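Local coordinates for protein fusarinine C esterase sidJ (Aspergillus fumigatus, PDB 6GUP) that hydrolyses the ester bonds of the fungal siderophore fusarinine C, yielding fusarinine and iron, but leaves triacetylfusarinine C intact, at residues N339-V342 with N343-G347. Numbering follows the deposited sequence.
Sequences NFLV and NKVLG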
ATOM      1  N   ASN A 339      16.592 -21.574   0.650  1.00 41.28           N
ATOM      2  CA  ASN A 339      16.919 -22.330  -0.564  1.00 42.34           C
ATOM      3  C   ASN A 339      16.082 -23.601  -0.677  1.00 39.12           C
ATOM      4  O   ASN A 339      15.622 -23.949  -1.767  1.00 38.93           O
ATOM      5  CB  ASN A 339      18.404 -22.696  -0.603  1.00 48.49           C
ATOM      6  CG  ASN A 339      18.839 -23.208  -1.963  1.00 53.02           C
ATOM      7  OD1 ASN A 339      18.774 -22.484  -2.958  1.00 56.44           O
ATOM      8  ND2 ASN A 339      19.285 -24.458  -2.016  1.00 55.24           N
ATOM      9  N   PHE A 340      15.895 -24.284   0.451  1.00 38.06           N
ATOM     10  CA  PHE A 340      15.057 -25.479   0.502  1.00 38.21           C
ATOM     11  C   PHE A 340      13.599 -25.149   0.193  1.00 36.59           C
ATOM     12  O   PHE A 340      12.977 -25.815  -0.635  1.00 35.41           O
ATOM     13  CB  PHE A 340      15.158 -26.156   1.868  1.00 40.75           C
ATOM     14  CG  PHE A 340      14.480 -27.491   1.925  1.00 43.25           C
ATOM     15  CD1 PHE A 340      15.082 -28.613   1.366  1.00 46.07           C
ATOM     16  CD2 PHE A 340      13.233 -27.628   2.522  1.00 42.71           C
ATOM     17  CE1 PHE A 340      14.456 -29.849   1.410  1.00 46.06           C
ATOM     18  CE2 PHE A 340      12.601 -28.859   2.570  1.00 42.94           C
ATOM     19  CZ  PHE A 340      13.213 -29.972   2.013  1.00 44.30           C
ATOM     20  N   LEU A 341      13.074 -24.117   0.853  1.00 35.95           N
ATOM     21  CA  LEU A 341      11.700 -23.649   0.629  1.00 35.98           C
ATOM     22  C   LEU A 341      11.455 -23.319  -0.839  1.00 36.71           C
ATOM     23  O   LEU A 341      10.453 -23.746  -1.412  1.00 36.20           O
ATOM     24  CB  LEU A 341      11.396 -22.419   1.490  1.00 36.37           C
ATOM     25  CG  LEU A 341       9.946 -21.908   1.489  1.00 39.66           C
ATOM     26  CD1 LEU A 341       9.603 -21.297   2.838  1.00 41.52           C
ATOM     27  CD2 LEU A 341       9.661 -20.903   0.374  1.00 40.13           C
ATOM     28  N   VAL A 342      12.375 -22.560  -1.433  1.00 37.92           N
ATOM     29  CA  VAL A 342      12.275 -22.170  -2.842  1.00 38.85           C
ATOM     30  C   VAL A 342      12.288 -23.405  -3.749  1.00 38.79           C
ATOM     31  O   VAL A 342      11.511 -23.479  -4.703  1.00 37.15           O
ATOM     32  CB  VAL A 342      13.398 -21.179  -3.248  1.00 39.40           C
ATOM     33  CG1 VAL A 342      13.418 -20.945  -4.755  1.00 39.87           C
ATOM     34  CG2 VAL A 342      13.220 -19.847  -2.531  1.00 40.61           C
ATOM     35  N   ASN A 343      13.159 -24.366  -3.443  1.00 39.39           N
ATOM     36  CA  ASN A 343      13.217 -25.629  -4.193  1.00 39.68           C
ATOM     37  C   ASN A 343      11.923 -26.445  -4.096  1.00 35.79           C
ATOM     38  O   ASN A 343      11.531 -27.084  -5.073  1.00 35.62           O
ATOM     39  CB  ASN A 343      14.421 -26.484  -3.759  1.00 43.50           C
ATOM     40  CG  ASN A 343      15.728 -26.018  -4.384  1.00 47.46           C
ATOM     41  OD1 ASN A 343      15.801 -25.761  -5.586  1.00 49.07           O
ATOM     42  ND2 ASN A 343      16.774 -25.926  -3.569  1.00 48.85           N
ATOM     43  N   LYS A 344      11.264 -26.420  -2.935  1.00 34.72           N
ATOM     44  CA  LYS A 344       9.963 -27.086  -2.778  1.00 34.90           C
ATOM     45  C   LYS A 344       8.876 -26.425  -3.631  1.00 33.92           C
ATOM     46  O   LYS A 344       8.009 -27.116  -4.168  1.00 32.89           O
ATOM     47  CB  LYS A 344       9.504 -27.112  -1.312  1.00 36.90           C
ATOM     48  CG  LYS A 344      10.368 -27.903  -0.329  1.00 40.24           C
ATOM     49  CD  LYS A 344      10.755 -29.301  -0.803  1.00 42.03           C
ATOM     50  CE  LYS A 344      12.154 -29.333  -1.405  1.00 43.95           C
ATOM     51  NZ  LYS A 344      12.550 -30.696  -1.849  1.00 45.01           N
ATOM     52  N   VAL A 345       8.921 -25.095  -3.743  1.00 34.50           N
ATOM     53  CA  VAL A 345       7.975 -24.355  -4.589  1.00 34.41           C
ATOM     54  C   VAL A 345       8.185 -24.699  -6.066  1.00 36.00           C
ATOM     55  O   VAL A 345       7.221 -24.981  -6.774  1.00 34.95           O
ATOM     56  CB  VAL A 345       8.064 -22.824  -4.361  1.00 32.41           C
ATOM     57  CG1 VAL A 345       7.246 -22.056  -5.398  1.00 31.98           C
ATOM     58  CG2 VAL A 345       7.586 -22.473  -2.959  1.00 31.12           C
ATOM     59  N   LEU A 346       9.438 -24.672  -6.523  1.00 38.69           N
ATOM     60  CA  LEU A 346       9.768 -25.045  -7.912  1.00 40.66           C
ATOM     61  C   LEU A 346       9.382 -26.490  -8.249  1.00 39.18           C
ATOM     62  O   LEU A 346       8.915 -26.761  -9.357  1.00 38.65           O
ATOM     63  CB  LEU A 346      11.254 -24.804  -8.227  1.00 44.54           C
ATOM     64  CG  LEU A 346      11.592 -23.423  -8.803  1.00 49.72           C
ATOM     65  CD1 LEU A 346      11.338 -22.305  -7.803  1.00 50.92           C
ATOM     66  CD2 LEU A 346      13.037 -23.391  -9.277  1.00 53.58           C
ATOM     67  N   GLY A 347       9.576 -27.400  -7.294  1.00 38.34           N
ATOM     68  CA  GLY A 347       9.160 -28.800  -7.442  1.00 37.45           C
ATOM     69  C   GLY A 347       7.653 -28.971  -7.538  1.00 36.77           C
ATOM     70  O   GLY A 347       7.165 -29.777  -8.332  1.00 36.65           O
TER
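Lys344 N donates to Phe340 O at 2.9 Å, and Leu346 N donates to Val342 O at 3.0 Å with a nearly straight N-H...O angle of 169°. Asn343 N to Asn339 O and Val345 N to Leu341 O complete four successive i to i+4 bonds. The Asn343 amide also approaches its partner's backbone: Asn343 ND2 lies 2.9 Å from Asn339 O, but the angle is too poor for a hydrogen bond. The two asparagine amides turn their planes 83° apart. Asn339 ND2 and Asn343 ND2 are 3.3 Å apart; both are donors, so they do not bond each other.

Lys344 passes CG and CD just outside the CE2-CZ rim of the Phe340 ring and sets CE over one face. Lys344 CE sits 3.8 Å from the centroid of the Phe340 ring, displaced toward the rim at CZ and CE1, in a CH-pi contact. Phe340 CG stands anti to the backbone N (chi1 -172°), beside its carbonyl carbon, and the ring end of the side chain comes nearer Lys344.

On the side facing helix 55-61, Val342 and Leu346 reach in the same direction, with Val342 CG1 3.9 Å from Leu346 CD1. Leu341 CD2 meets Val345 CG2 more loosely, at 4.2 Å. Val342, Val345 and Leu346 also pack on helix 55-61, through Leu58 and Ala61, while Leu341 reaches Tyr54 and Leu329.

The arrangement is one of an amphipathic alpha-helix: helix 335-353, the last of this alpha/beta-hydrolase chain, presents its apolar side to helix 55-61 and its asparagines outward.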